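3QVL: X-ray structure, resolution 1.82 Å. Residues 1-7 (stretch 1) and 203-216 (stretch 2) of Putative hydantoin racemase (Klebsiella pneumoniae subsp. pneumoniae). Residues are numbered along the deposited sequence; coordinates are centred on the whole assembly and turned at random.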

# COMPACT_ATOMS: atom_id res chain seq x y z
N SER A 1 40.82 12.15 11.03
CA SER A 1 40.08 11.52 12.17
C SER A 1 39.00 10.56 11.67
O SER A 1 38.86 9.44 12.18
CB SER A 1 39.46 12.59 13.07
N VAL A 2 38.24 10.99 10.67
CA VAL A 2 37.20 10.17 10.06
C VAL A 2 37.52 9.97 8.58
O VAL A 2 37.70 10.94 7.84
CB VAL A 2 35.78 10.80 10.22
CG1 VAL A 2 34.72 9.93 9.57
CG2 VAL A 2 35.46 11.03 11.69
N ARG A 3 37.59 8.72 8.15
CA ARG A 3 37.87 8.40 6.75
C ARG A 3 36.68 7.72 6.11
O ARG A 3 36.22 6.68 6.57
CB ARG A 3 39.13 7.54 6.63
CG ARG A 3 40.42 8.25 7.03
CD ARG A 3 41.63 7.39 6.72
NE ARG A 3 41.63 6.15 7.50
CZ ARG A 3 42.09 4.98 7.07
NH1 ARG A 3 42.60 4.87 5.85
NH2 ARG A 3 42.04 3.92 7.86
N ILE A 4 36.18 8.33 5.04
CA ILE A 4 35.01 7.82 4.32
C ILE A 4 35.38 7.44 2.89
O ILE A 4 35.87 8.28 2.12
CB ILE A 4 33.84 8.84 4.31
CG1 ILE A 4 33.49 9.27 5.74
CG2 ILE A 4 32.62 8.27 3.59
CD1 ILE A 4 32.55 10.46 5.82
N GLN A 5 35.16 6.18 2.55
CA GLN A 5 35.39 5.69 1.20
C GLN A 5 34.16 5.96 0.34
O GLN A 5 33.10 5.37 0.56
CB GLN A 5 35.71 4.19 1.23
CG GLN A 5 36.18 3.63 -0.11
CD GLN A 5 36.19 2.11 -0.14
OE1 GLN A 5 35.28 1.46 0.37
NE2 GLN A 5 37.21 1.54 -0.77
N VAL A 6 34.31 6.86 -0.62
CA VAL A 6 33.22 7.18 -1.54
C VAL A 6 33.44 6.42 -2.85
O VAL A 6 34.35 6.74 -3.63
CB VAL A 6 33.09 8.70 -1.79
CG1 VAL A 6 31.88 9.00 -2.65
CG2 VAL A 6 32.98 9.45 -0.46
N ILE A 7 32.61 5.40 -3.07
CA ILE A 7 32.78 4.49 -4.20
C ILE A 7 31.88 4.88 -5.37
O ILE A 7 30.65 4.82 -5.26
CB ILE A 7 32.48 3.02 -3.81
CG1 ILE A 7 33.26 2.62 -2.55
CG2 ILE A 7 32.77 2.08 -4.98
CD1 ILE A 7 32.74 1.37 -1.88
N GLY A 203 22.85 13.47 -3.76
CA GLY A 203 23.00 12.31 -2.89
C GLY A 203 24.41 12.03 -2.42
O GLY A 203 24.60 11.47 -1.34
N VAL A 204 25.40 12.41 -3.23
CA VAL A 204 26.81 12.21 -2.88
C VAL A 204 27.15 12.97 -1.59
O VAL A 204 27.60 12.37 -0.61
CB VAL A 204 27.77 12.64 -4.02
CG1 VAL A 204 29.23 12.51 -3.59
CG2 VAL A 204 27.51 11.81 -5.28
N SER A 205 26.91 14.27 -1.60
CA SER A 205 27.16 15.13 -0.44
C SER A 205 26.31 14.71 0.76
O SER A 205 26.80 14.67 1.89
CB SER A 205 26.91 16.60 -0.80
OG SER A 205 25.59 16.80 -1.27
N ALA A 206 25.05 14.37 0.50
CA ALA A 206 24.11 13.92 1.54
C ALA A 206 24.57 12.64 2.22
O ALA A 206 24.50 12.52 3.45
CB ALA A 206 22.72 13.75 0.96
N ALA A 207 25.05 11.68 1.43
CA ALA A 207 25.52 10.39 1.95
C ALA A 207 26.76 10.55 2.82
O ALA A 207 26.89 9.86 3.83
CB ALA A 207 25.78 9.41 0.81
N VAL A 208 27.66 11.45 2.41
CA VAL A 208 28.85 11.78 3.20
C VAL A 208 28.44 12.27 4.59
O VAL A 208 29.00 11.83 5.60
CB VAL A 208 29.74 12.82 2.48
CG1 VAL A 208 30.82 13.38 3.41
CG2 VAL A 208 30.38 12.20 1.24
N LYS A 209 27.45 13.15 4.64
CA LYS A 209 26.95 13.70 5.90
C LYS A 209 26.26 12.63 6.76
O LYS A 209 26.32 12.69 7.98
CB LYS A 209 26.01 14.89 5.67
CG LYS A 209 26.59 16.05 4.84
CD LYS A 209 28.00 16.47 5.26
CE LYS A 209 28.02 17.26 6.56
NZ LYS A 209 29.42 17.63 6.93
N MET A 210 25.61 11.67 6.10
CA MET A 210 24.96 10.55 6.81
C MET A 210 25.98 9.63 7.47
O MET A 210 25.79 9.21 8.61
CB MET A 210 24.04 9.76 5.87
CG MET A 210 22.79 10.50 5.39
SD MET A 210 21.80 11.27 6.70
CE MET A 210 22.48 12.93 6.70
N VAL A 211 27.06 9.33 6.75
CA VAL A 211 28.16 8.53 7.29
C VAL A 211 28.79 9.23 8.49
O VAL A 211 28.97 8.63 9.54
CB VAL A 211 29.23 8.20 6.21
CG1 VAL A 211 30.41 7.46 6.84
CG2 VAL A 211 28.63 7.35 5.10
N GLU A 212 29.11 10.52 8.32
CA GLU A 212 29.67 11.34 9.40
C GLU A 212 28.76 11.36 10.62
O GLU A 212 29.23 11.26 11.75
CB GLU A 212 29.91 12.77 8.92
CG GLU A 212 31.13 12.95 8.03
CD GLU A 212 31.26 14.35 7.47
OE1 GLU A 212 30.24 15.07 7.41
OE2 GLU A 212 32.38 14.74 7.09
N SER A 213 27.45 11.49 10.38
CA SER A 213 26.46 11.50 11.45
C SER A 213 26.42 10.18 12.22
O SER A 213 26.46 10.17 13.45
CB SER A 213 25.07 11.82 10.89
OG SER A 213 25.04 13.13 10.35
N LEU A 214 26.37 9.06 11.48
CA LEU A 214 26.33 7.73 12.09
C LEU A 214 27.59 7.43 12.90
O LEU A 214 27.51 6.84 13.98
CB LEU A 214 26.08 6.65 11.03
CG LEU A 214 24.66 6.58 10.45
CD1 LEU A 214 24.65 5.79 9.15
CD2 LEU A 214 23.66 6.00 11.44
N VAL A 215 28.75 7.83 12.37
CA VAL A 215 30.03 7.65 13.06
C VAL A 215 30.07 8.46 14.37
O VAL A 215 30.53 7.96 15.40
CB VAL A 215 31.23 8.01 12.14
CG1 VAL A 215 32.54 8.09 12.93
CG2 VAL A 215 31.36 6.99 11.01
N ALA A 216 29.57 9.69 14.32
CA ALA A 216 29.51 10.56 15.50
C ALA A 216 28.51 10.05 16.54
O ALA A 216 28.69 10.29 17.74
CB ALA A 216 29.18 11.99 15.09

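A β-strand packs against an α-helix here through a van der Waals contact, mainly between apolar side chains, with no hydrogen bond or salt bridge crossing between them. The strand, residues 2-7, and the helix, residues 203-216, run at 143° to each other, nearer antiparallel than parallel, and their axes approach to 9.7 Å, leaving room for a layer of side chains. The contact buries 302 Å², both sides summed; Ile 4 and Val 6 are buried in the assembly, while Val 2 and Val 215 are partly exposed.

Strand alternation selects the contact residues: Val 2, Ile 4 and Val 6 point toward the helix, while Arg 3, Gln 5 and Ile 7 stay out of its reach. Ile 4 is the centre, with 84 Å² covered. Its chi1 is m and chi2 t, an extended chain that brings Ile 4 CD1 to 3.6 Å from Glu 212 CG and 3.8 Å from Val 208 O, while Ile 4 CG1 lies 3.7 Å from Val 211 CG1. Shorter valines lie on the flanks, with looser contacts: Val 6 CG2 meets Val 208 CG2 at 4.1 Å, and Val 2 CG2 meets Val 215 CG1 at 4.3 Å.

The helix answers with Val 204, Val 208, Val 211 and Val 215, spaced to recur on one face. Glu 212 fits this apolar setting because its methylene CG makes the contact, while its carboxylate is engaged otherwise: Glu 212 OE1 forms a salt bridge with Lys 209 NZ at 2.7 Å.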